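Local coordinates for protein glycoside Hydrolase (PDB 5TA0) that is a glycoside hydrolase of a gut Bacteroides that binds an agarose oligosaccharide and probably cleaves agarose chains, at residues A[257-261]-A[534-538]; A[544-550]-A[617-623]; A[562-566]-A[631-635]. All blocks are in the same frame, centred on the assembly; numbering follows the deposited sequence. Where two conformers were deposited one is given.

Interaction 1: A[257-261]-A[534-538]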
loop_
_atom_site.group_PDB
_atom_site.type_symbol
_atom_site.label_atom_id
_atom_site.label_comp_id
_atom_site.label_asym_id
_atom_site.label_seq_id
_atom_site.Cartn_x
_atom_site.Cartn_y
_atom_site.Cartn_z
ATOM N N PHE A 257 -16.780 -14.999 5.586
ATOM C CA PHE A 257 -15.564 -15.414 4.855
ATOM C C PHE A 257 -15.774 -16.146 3.554
ATOM O O PHE A 257 -14.807 -16.604 2.935
ATOM C CB PHE A 257 -14.524 -16.131 5.745
ATOM C CG PHE A 257 -13.850 -15.208 6.717
ATOM C CD1 PHE A 257 -14.419 -14.930 7.962
ATOM C CD2 PHE A 257 -12.661 -14.570 6.390
ATOM C CE1 PHE A 257 -13.810 -14.059 8.848
ATOM C CE2 PHE A 257 -12.058 -13.689 7.274
ATOM C CZ PHE A 257 -12.616 -13.443 8.503
ATOM N N GLY A 258 -17.023 -16.215 3.085
ATOM C CA GLY A 258 -17.289 -16.666 1.747
ATOM C C GLY A 258 -16.595 -15.812 0.686
ATOM O O GLY A 258 -16.252 -16.299 -0.365
ATOM N N ARG A 259 -16.410 -14.526 0.976
ATOM C CA ARG A 259 -15.726 -13.649 -0.005
ATOM C C ARG A 259 -14.250 -14.001 -0.140
ATOM O O ARG A 259 -13.740 -14.097 -1.266
ATOM C CB ARG A 259 -15.923 -12.182 0.309
ATOM C CG ARG A 259 -15.338 -11.255 -0.751
ATOM C CD ARG A 259 -15.961 -9.895 -0.708
ATOM N NE ARG A 259 -15.242 -8.893 -1.510
ATOM C CZ ARG A 259 -15.812 -7.920 -2.209
ATOM N NH1 ARG A 259 -15.063 -7.001 -2.825
ATOM N NH2 ARG A 259 -17.131 -7.853 -2.355
ATOM N N TRP A 260 -13.590 -14.217 0.992
ATOM C CA TRP A 260 -12.240 -14.777 0.987
ATOM C C TRP A 260 -12.189 -16.081 0.188
ATOM O O TRP A 260 -11.349 -16.280 -0.703
ATOM C CB TRP A 260 -11.744 -15.015 2.405
ATOM C CG TRP A 260 -10.538 -15.913 2.416
ATOM C CD1 TRP A 260 -10.535 -17.253 2.682
ATOM C CD2 TRP A 260 -9.185 -15.568 2.063
ATOM N NE1 TRP A 260 -9.266 -17.770 2.529
ATOM C CE2 TRP A 260 -8.428 -16.753 2.140
ATOM C CE3 TRP A 260 -8.544 -14.374 1.685
ATOM C CZ2 TRP A 260 -7.061 -16.785 1.878
ATOM C CZ3 TRP A 260 -7.175 -14.405 1.441
ATOM C CH2 TRP A 260 -6.454 -15.601 1.538
ATOM N N ASN A 261 -13.092 -17.010 0.525
ATOM C CA ASN A 261 -13.061 -18.332 -0.079
ATOM C C ASN A 261 -13.301 -18.337 -1.582
ATOM O O ASN A 261 -12.708 -19.160 -2.270
ATOM C CB ASN A 261 -14.067 -19.259 0.601
ATOM C CG ASN A 261 -13.613 -19.722 1.955
ATOM O OD1 ASN A 261 -12.427 -19.889 2.224
ATOM N ND2 ASN A 261 -14.584 -19.965 2.821
ATOM N N ASP A 534 -1.909 -23.802 10.038
ATOM C CA ASP A 534 -3.269 -23.783 9.509
ATOM C C ASP A 534 -3.879 -22.411 9.788
ATOM O O ASP A 534 -3.262 -21.572 10.435
ATOM C CB ASP A 534 -4.094 -24.902 10.180
ATOM C CG ASP A 534 -5.229 -25.417 9.330
ATOM O OD1 ASP A 534 -5.613 -24.795 8.320
ATOM O OD2 ASP A 534 -5.740 -26.509 9.698
ATOM N N TYR A 535 -5.111 -22.202 9.332
ATOM C CA TYR A 535 -5.751 -20.902 9.410
ATOM C C TYR A 535 -7.273 -21.063 9.315
ATOM O O TYR A 535 -7.760 -22.179 9.127
ATOM C CB TYR A 535 -5.187 -19.985 8.295
ATOM C CG TYR A 535 -5.896 -20.059 6.962
ATOM C CD1 TYR A 535 -6.276 -18.890 6.283
ATOM C CD2 TYR A 535 -6.195 -21.293 6.369
ATOM C CE1 TYR A 535 -6.965 -18.961 5.076
ATOM C CE2 TYR A 535 -6.862 -21.370 5.157
ATOM C CZ TYR A 535 -7.250 -20.187 4.513
ATOM O OH TYR A 535 -7.935 -20.264 3.309
ATOM N N LEU A 536 -7.991 -19.957 9.485
ATOM C CA LEU A 536 -9.433 -19.849 9.165
ATOM C C LEU A 536 -10.292 -20.914 9.854
ATOM O O LEU A 536 -10.783 -21.852 9.211
ATOM C CB LEU A 536 -9.650 -19.833 7.643
ATOM C CG LEU A 536 -11.077 -19.450 7.178
ATOM C CD1 LEU A 536 -11.573 -18.149 7.780
ATOM C CD2 LEU A 536 -11.087 -19.390 5.663
ATOM N N LYS A 537 -10.453 -20.754 11.159
ATOM C CA LYS A 537 -11.190 -21.728 11.981
ATOM C C LYS A 537 -12.437 -21.070 12.569
ATOM O O LYS A 537 -12.391 -19.947 13.066
ATOM C CB LYS A 537 -10.290 -22.269 13.090
ATOM C CG LYS A 537 -9.033 -22.993 12.611
ATOM C CD LYS A 537 -9.344 -24.193 11.729
ATOM C CE LYS A 537 -8.093 -24.908 11.241
ATOM N NZ LYS A 537 -8.439 -25.962 10.246
ATOM N N GLU A 538 -13.556 -21.790 12.499
ATOM C CA GLU A 538 -14.827 -21.337 13.074
ATOM C C GLU A 538 -14.788 -21.387 14.599
ATOM O O GLU A 538 -14.229 -22.313 15.191
ATOM C CB GLU A 538 -15.986 -22.238 12.619
ATOM C CG GLU A 538 -16.264 -22.255 11.134
ATOM C CD GLU A 538 -17.266 -23.326 10.714
ATOM O OE1 GLU A 538 -17.834 -24.017 11.586
ATOM O OE2 GLU A 538 -17.465 -23.489 9.496
#

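Interaction 2: A[544-550]-A[617-623]. With EDO (1,2-ethanediol), chain T.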
loop_
_atom_site.group_PDB
_atom_site.type_symbol
_atom_site.label_atom_id
_atom_site.label_comp_id
_atom_site.label_asym_id
_atom_site.label_seq_id
_atom_site.Cartn_x
_atom_site.Cartn_y
_atom_site.Cartn_z
ATOM N N GLU A 544 -11.938 -25.234 22.347
ATOM C CA GLU A 544 -10.546 -24.848 22.150
ATOM C C GLU A 544 -10.170 -24.861 20.658
ATOM O O GLU A 544 -10.433 -25.834 19.967
ATOM C CB GLU A 544 -9.655 -25.830 22.905
ATOM C CG GLU A 544 -8.304 -25.265 23.258
ATOM C CD GLU A 544 -7.352 -26.292 23.854
ATOM O OE1 GLU A 544 -7.534 -27.522 23.647
ATOM O OE2 GLU A 544 -6.399 -25.850 24.515
ATOM N N LEU A 545 -9.540 -23.781 20.187
ATOM C CA LEU A 545 -8.947 -23.720 18.841
ATOM C C LEU A 545 -7.439 -23.708 19.020
ATOM O O LEU A 545 -6.905 -22.809 19.676
ATOM C CB LEU A 545 -9.410 -22.474 18.085
ATOM C CG LEU A 545 -10.897 -22.426 17.708
ATOM C CD1 LEU A 545 -11.238 -21.133 16.994
ATOM C CD2 LEU A 545 -11.276 -23.592 16.806
ATOM N N VAL A 546 -6.755 -24.683 18.434
ATOM C CA VAL A 546 -5.320 -24.861 18.633
ATOM C C VAL A 546 -4.588 -24.551 17.344
ATOM O O VAL A 546 -4.936 -25.085 16.298
ATOM C CB VAL A 546 -4.983 -26.303 19.068
ATOM C CG1 VAL A 546 -3.483 -26.476 19.260
ATOM C CG2 VAL A 546 -5.748 -26.648 20.349
ATOM N N PHE A 547 -3.585 -23.681 17.439
ATOM C CA PHE A 547 -2.694 -23.328 16.330
ATOM C C PHE A 547 -1.265 -23.648 16.734
ATOM O O PHE A 547 -0.913 -23.604 17.927
ATOM C CB PHE A 547 -2.797 -21.841 16.001
ATOM C CG PHE A 547 -4.123 -21.449 15.435
ATOM C CD1 PHE A 547 -5.196 -21.176 16.276
ATOM C CD2 PHE A 547 -4.326 -21.386 14.063
ATOM C CE1 PHE A 547 -6.440 -20.834 15.761
ATOM C CE2 PHE A 547 -5.572 -21.037 13.552
ATOM C CZ PHE A 547 -6.625 -20.774 14.397
ATOM N N ASN A 548 -0.447 -23.975 15.750
ATOM C CA ASN A 548 0.950 -24.324 15.963
ATOM C C ASN A 548 1.855 -23.445 15.124
ATOM O O ASN A 548 1.652 -23.343 13.917
ATOM C CB ASN A 548 1.184 -25.783 15.583
ATOM C CG ASN A 548 0.429 -26.739 16.474
ATOM O OD1 ASN A 548 -0.623 -27.252 16.097
ATOM N ND2 ASN A 548 0.931 -26.938 17.666
ATOM N N ILE A 549 2.862 -22.844 15.767
ATOM C CA ILE A 549 3.854 -22.003 15.099
ATOM C C ILE A 549 5.206 -22.602 15.443
ATOM O O ILE A 549 5.649 -22.524 16.603
ATOM C CB ILE A 549 3.749 -20.530 15.513
ATOM C CG1 ILE A 549 2.365 -19.962 15.152
ATOM C CG2 ILE A 549 4.853 -19.713 14.839
ATOM C CD1 ILE A 549 2.163 -18.499 15.485
ATOM N N ASN A 550 5.865 -23.164 14.434
ATOM C CA ASN A 550 7.048 -24.000 14.619
ATOM C C ASN A 550 8.314 -23.469 13.956
ATOM O O ASN A 550 8.271 -22.575 13.109
ATOM C CB ASN A 550 6.724 -25.407 14.083
ATOM C CG ASN A 550 5.572 -26.071 14.811
ATOM O OD1 ASN A 550 5.350 -25.848 16.005
ATOM N ND2 ASN A 550 4.810 -26.894 14.071
ATOM N N GLY A 617 10.866 -23.279 20.392
ATOM C CA GLY A 617 10.954 -23.455 18.937
ATOM C C GLY A 617 9.648 -23.874 18.315
ATOM O O GLY A 617 9.251 -23.334 17.276
ATOM N N ASN A 618 8.968 -24.840 18.941
ATOM C CA ASN A 618 7.651 -25.280 18.486
ATOM C C ASN A 618 6.624 -24.875 19.520
ATOM O O ASN A 618 6.720 -25.231 20.713
ATOM C CB ASN A 618 7.623 -26.798 18.255
ATOM C CG ASN A 618 8.557 -27.253 17.144
ATOM O OD1 ASN A 618 8.956 -26.487 16.273
ATOM N ND2 ASN A 618 8.963 -28.535 17.209
ATOM N N ASN A 619 5.642 -24.095 19.095
ATOM C CA ASN A 619 4.723 -23.420 20.000
ATOM C C ASN A 619 3.291 -23.790 19.726
ATOM O O ASN A 619 2.875 -23.842 18.559
ATOM C CB ASN A 619 4.868 -21.909 19.845
ATOM C CG ASN A 619 6.268 -21.445 20.136
ATOM O OD1 ASN A 619 6.625 -21.270 21.300
ATOM N ND2 ASN A 619 7.078 -21.279 19.111
ATOM N N THR A 620 2.518 -23.986 20.790
ATOM C CA THR A 620 1.103 -24.318 20.690
ATOM C C THR A 620 0.317 -23.130 21.263
ATOM O O THR A 620 0.521 -22.772 22.429
ATOM C CB THR A 620 0.825 -25.626 21.469
ATOM O OG1 THR A 620 1.644 -26.681 20.940
ATOM C CG2 THR A 620 -0.645 -26.018 21.378
ATOM N N ILE A 621 -0.565 -22.525 20.450
ATOM C CA ILE A 621 -1.327 -21.342 20.808
ATOM C C ILE A 621 -2.797 -21.751 20.818
ATOM O O ILE A 621 -3.326 -22.147 19.773
ATOM C CB ILE A 621 -1.057 -20.200 19.804
ATOM C CG1 ILE A 621 0.408 -19.734 19.945
ATOM C CG2 ILE A 621 -2.046 -19.059 20.023
ATOM C CD1 ILE A 621 0.956 -18.905 18.792
ATOM N N SER A 622 -3.434 -21.684 21.992
ATOM C CA SER A 622 -4.806 -22.147 22.186
ATOM C C SER A 622 -5.709 -20.960 22.485
ATOM O O SER A 622 -5.382 -20.133 23.320
ATOM C CB SER A 622 -4.817 -23.158 23.344
ATOM O OG SER A 622 -6.084 -23.314 23.924
ATOM N N LEU A 623 -6.852 -20.903 21.806
ATOM C CA LEU A 623 -7.856 -19.865 22.012
ATOM C C LEU A 623 -9.187 -20.480 22.395
ATOM O O LEU A 623 -9.602 -21.459 21.806
ATOM C CB LEU A 623 -8.060 -19.045 20.743
ATOM C CG LEU A 623 -6.861 -18.246 20.249
ATOM C CD1 LEU A 623 -7.167 -17.703 18.867
ATOM C CD2 LEU A 623 -6.549 -17.112 21.194
HETATM C C1 EDO T . 11.278 -29.496 14.521
HETATM O O1 EDO T . 10.221 -30.108 15.209
HETATM C C2 EDO T . 10.838 -28.562 13.427
HETATM O O2 EDO T . 10.101 -27.491 13.977
HETATM O O HOH W 1 3.810 -27.000 17.981
#

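Interaction 3: A[562-566]-A[631-635]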
loop_
_atom_site.group_PDB
_atom_site.type_symbol
_atom_site.label_atom_id
_atom_site.label_comp_id
_atom_site.label_asym_id
_atom_site.label_seq_id
_atom_site.Cartn_x
_atom_site.Cartn_y
_atom_site.Cartn_z
ATOM N N ILE A 562 2.088 -11.893 19.553
ATOM C CA ILE A 562 1.193 -12.811 18.866
ATOM C C ILE A 562 0.120 -11.977 18.194
ATOM O O ILE A 562 -0.392 -11.006 18.769
ATOM C CB ILE A 562 0.631 -13.883 19.838
ATOM C CG1 ILE A 562 1.739 -14.891 20.136
ATOM C CG2 ILE A 562 -0.611 -14.556 19.260
ATOM C CD1 ILE A 562 1.428 -15.817 21.288
ATOM N N ARG A 563 -0.219 -12.367 16.968
ATOM C CA ARG A 563 -1.110 -11.591 16.095
ATOM C C ARG A 563 -2.376 -12.407 15.808
ATOM O O ARG A 563 -2.345 -13.334 15.003
ATOM C CB ARG A 563 -0.376 -11.246 14.794
ATOM C CG ARG A 563 0.935 -10.477 14.980
ATOM C CD ARG A 563 1.724 -10.410 13.680
ATOM N NE ARG A 563 0.931 -9.718 12.665
ATOM C CZ ARG A 563 0.781 -8.396 12.567
ATOM N NH1 ARG A 563 1.507 -7.557 13.308
ATOM N NH2 ARG A 563 -0.073 -7.882 11.692
ATOM N N LEU A 564 -3.477 -12.073 16.489
ATOM C CA LEU A 564 -4.718 -12.821 16.388
ATOM C C LEU A 564 -5.664 -12.157 15.420
ATOM O O LEU A 564 -6.253 -11.139 15.741
ATOM C CB LEU A 564 -5.407 -12.937 17.756
ATOM C CG LEU A 564 -4.565 -13.514 18.869
ATOM C CD1 LEU A 564 -5.407 -13.530 20.149
ATOM C CD2 LEU A 564 -4.074 -14.917 18.543
ATOM N N GLY A 565 -5.773 -12.695 14.202
ATOM C CA GLY A 565 -6.765 -12.150 13.261
ATOM C C GLY A 565 -8.136 -12.704 13.629
ATOM O O GLY A 565 -8.321 -13.925 13.599
ATOM N N LEU A 566 -9.082 -11.804 13.933
ATOM C CA LEU A 566 -10.444 -12.207 14.336
ATOM C C LEU A 566 -11.444 -11.536 13.414
ATOM O O LEU A 566 -11.349 -10.338 13.176
ATOM C CB LEU A 566 -10.726 -11.800 15.780
ATOM C CG LEU A 566 -9.780 -12.322 16.853
ATOM C CD1 LEU A 566 -10.267 -11.848 18.216
ATOM C CD2 LEU A 566 -9.656 -13.834 16.798
ATOM N N HIS A 631 -14.878 -16.295 13.031
ATOM C CA HIS A 631 -13.669 -17.061 12.756
ATOM C C HIS A 631 -12.442 -16.432 13.357
ATOM O O HIS A 631 -12.369 -15.210 13.516
ATOM C CB HIS A 631 -13.411 -17.135 11.243
ATOM C CG HIS A 631 -14.419 -17.926 10.471
ATOM N ND1 HIS A 631 -15.645 -17.411 10.100
ATOM C CD2 HIS A 631 -14.365 -19.176 9.965
ATOM C CE1 HIS A 631 -16.303 -18.324 9.406
ATOM N NE2 HIS A 631 -15.561 -19.407 9.321
ATOM N N VAL A 632 -11.479 -17.284 13.666
ATOM C CA VAL A 632 -10.075 -16.858 13.769
ATOM C C VAL A 632 -9.508 -17.007 12.360
ATOM O O VAL A 632 -9.410 -18.115 11.842
ATOM C CB VAL A 632 -9.287 -17.733 14.754
ATOM C CG1 VAL A 632 -7.840 -17.281 14.825
ATOM C CG2 VAL A 632 -9.946 -17.711 16.135
ATOM N N SER A 633 -9.190 -15.870 11.725
ATOM C CA SER A 633 -8.688 -15.885 10.356
ATOM C C SER A 633 -7.238 -16.378 10.302
ATOM O O SER A 633 -6.919 -17.266 9.528
ATOM C CB SER A 633 -8.824 -14.512 9.700
ATOM O OG SER A 633 -8.260 -13.513 10.499
ATOM N N THR A 634 -6.384 -15.798 11.150
ATOM C CA THR A 634 -4.959 -16.145 11.189
ATOM C C THR A 634 -4.422 -16.021 12.598
ATOM O O THR A 634 -4.896 -15.194 13.386
ATOM C CB THR A 634 -4.103 -15.234 10.265
ATOM O OG1 THR A 634 -4.240 -13.875 10.660
ATOM C CG2 THR A 634 -4.486 -15.392 8.808
ATOM N N VAL A 635 -3.404 -16.828 12.884
ATOM C CA VAL A 635 -2.545 -16.653 14.039
ATOM C C VAL A 635 -1.116 -16.664 13.537
ATOM O O VAL A 635 -0.676 -17.637 12.936
ATOM C CB VAL A 635 -2.768 -17.746 15.100
ATOM C CG1 VAL A 635 -1.820 -17.535 16.265
ATOM C CG2 VAL A 635 -4.225 -17.737 15.562
HETATM O O HOH W 2 -2.249 -12.880 12.147
#

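Interaction 1: A[257-261]-A[534-538]
Leu536 points its two methyl branches at the start of the helix that follows Phe257, where they meet different aromatic residues and the alpha/beta barrel abuts the neighbouring beta-sandwich. The CD1 branch lies over one face of the Phe257 ring, offset toward the rim, with CD1 3.9 Å from Phe257 CG in a CH-pi contact. The other branch slides past the indole, bringing Leu536 CD2 to 3.7 Å from Trp260 CD1, and also touches Asn261 OD1. Chi1 of -169° carries Leu536 CG toward the helix, and chi2 of 52° turns one methyl to Phe257 and the other to Trp260. Beside it comes the polar link: Trp260 NE1 donates to Tyr535 OH over 2.9 Å, nearly straight at 159°, with the oxygen almost in the indole plane at the ring edge. Leu536 CB sits over the centre of one Tyr535 face, 3.6 Å above the plane. Around this first shell, Phe257 occupies the N-cap position of its helix and its ring meets Phe603 edge-to-face, while Met306 of helix 298-315 packs on both Phe257 and Trp260. On the sandwich side, Leu536 and Lys537 both face Val632 in a G1 beta bulge. Just before the bulge, Asp534 OD1 accepts a hydrogen bond from Tyr535 N at 2.8 Å.

Interaction 2: A[544-550]-A[617-623]
From Leu545 facing Leu623 to Ile549 facing Asn619, two antiparallel strands run at 155° to each other, with their axes approaching to 4.6 Å. They form an edge pair of a four-stranded sheet in a beta-sandwich, 545-549 being its outermost strand. Leu545, Phe547 and Ile549 form hydrogen-bonded pairs with Leu623, Ile621 and Asn619, each through reciprocal N-H to C=O bonds. The Leu545, Phe547 and Ile549 side chains, with those of Ile621 and Leu623, lie on the face that looks into the sandwich, where Val632, Val635 and Met637 of the other sheet receive them. Within that layer Ile549 CD1 comes obliquely upon Ile621 CD1 at 3.5 Å, end methyl to end methyl, and Phe547 CE1 reaches Leu623 CD1 more loosely at 4.5 Å.

The other face, bearing Val546, Asn548, Thr620 and Ser622, is more polar. A chi1 of 159° turns Ser622 OG toward Glu544, where it donates to Glu544 OE2 over 2.6 Å on the anti side of the carboxylate, while the extended Glu544 chain reaches over to the partner strand. Asn548 ND2 gives a hydrogen to a water at 2.9 Å, which returns a weak bond to Asn619 O.

At the far end, Asn618 binds an ethanediol, probably from the crystallisation liquor, through both amide atoms, ND2 donating to O1 and OD1 accepting from O2; Asn618 OD1 also accepts from Asn551 N. Asn619 is held at both ends of its amide, for OD1 takes hydrogens from Lys616 N and Asn581 ND2. Asn619 ND2, at 3.1 Å, together with the backbone Asn619 N, at 2.9 Å, gives Ile549 O two donors, which approach that oxygen from opposite faces of the carbonyl plane.

Interaction 3: A[562-566]-A[631-635]
Leu564 and Leu566 both turn CG anti to the carbonyl carbon (chi1 -54° and -57°), which lays their branches alongside the valines of the partner strand. Leu566 CD2 meets Val632 CG2 at 3.9 Å, and Leu564 CD2 rests against both methyls of Val635, 4.1 Å from Val635 CG2. In each pair the side chains run next to one another and point the same way, toward the layer holding Leu623 and Ile621 of strand 619-624.

Between these two pairs the register slips. One residue, Gly565, faces two, Ser633 and Thr634, in a beta bulge of the antiparallel strands 558-568 and 631-642 at the middle of a beta-sandwich sheet. Ser633 takes a helix-like backbone conformation, which accommodates the extra residue. Gly565 is gripped from both sides of the step: its N donates to Thr634 O at 2.8 Å, and its carbonyl O accepts from Ser633 N at 2.8 Å, a bent bond of 138° whose donor stands above the carbonyl plane. The hydroxyls of Ser633 and Thr634 lie on the side where Gly565 carries no side chain, so glycine lets the bulge pack closely there.

Just before the step a water spans the strands, donating to Arg563 O at 2.9 Å and accepting from Thr634 OG1 at 2.7 Å. The Arg563 side chain leaves on that same face toward the barrel, where its guanidinium forms salt bridges with Glu301 and Asp305 of helix 298-315 and NH1 donates to Gln638 OE1. Arg563 O has a further neighbour in Val635 CA, 3.5 Å away in a CA-H...O contact.

Overall arrangement
The three contacts follow one another from the barrel into the sandwich. Interaction 1 joins the barrel helix 258-262 to strand 523-538; about 11 Å away between centres, interaction 3 lies in the same five-stranded sheet, where 523-538 and 631-642 are neighbours. Interaction 2, its centre about 12 Å from that of interaction 3, belongs to the facing four-stranded sheet, and the two sheets meet through side chains of 545-549 and 619-624 against 631-642. Interaction 1 closes before the others open, whereas the segments of interactions 2 and 3 alternate along the chain, so that the chain passes back and forth between the two sheets of the C-terminal sandwich.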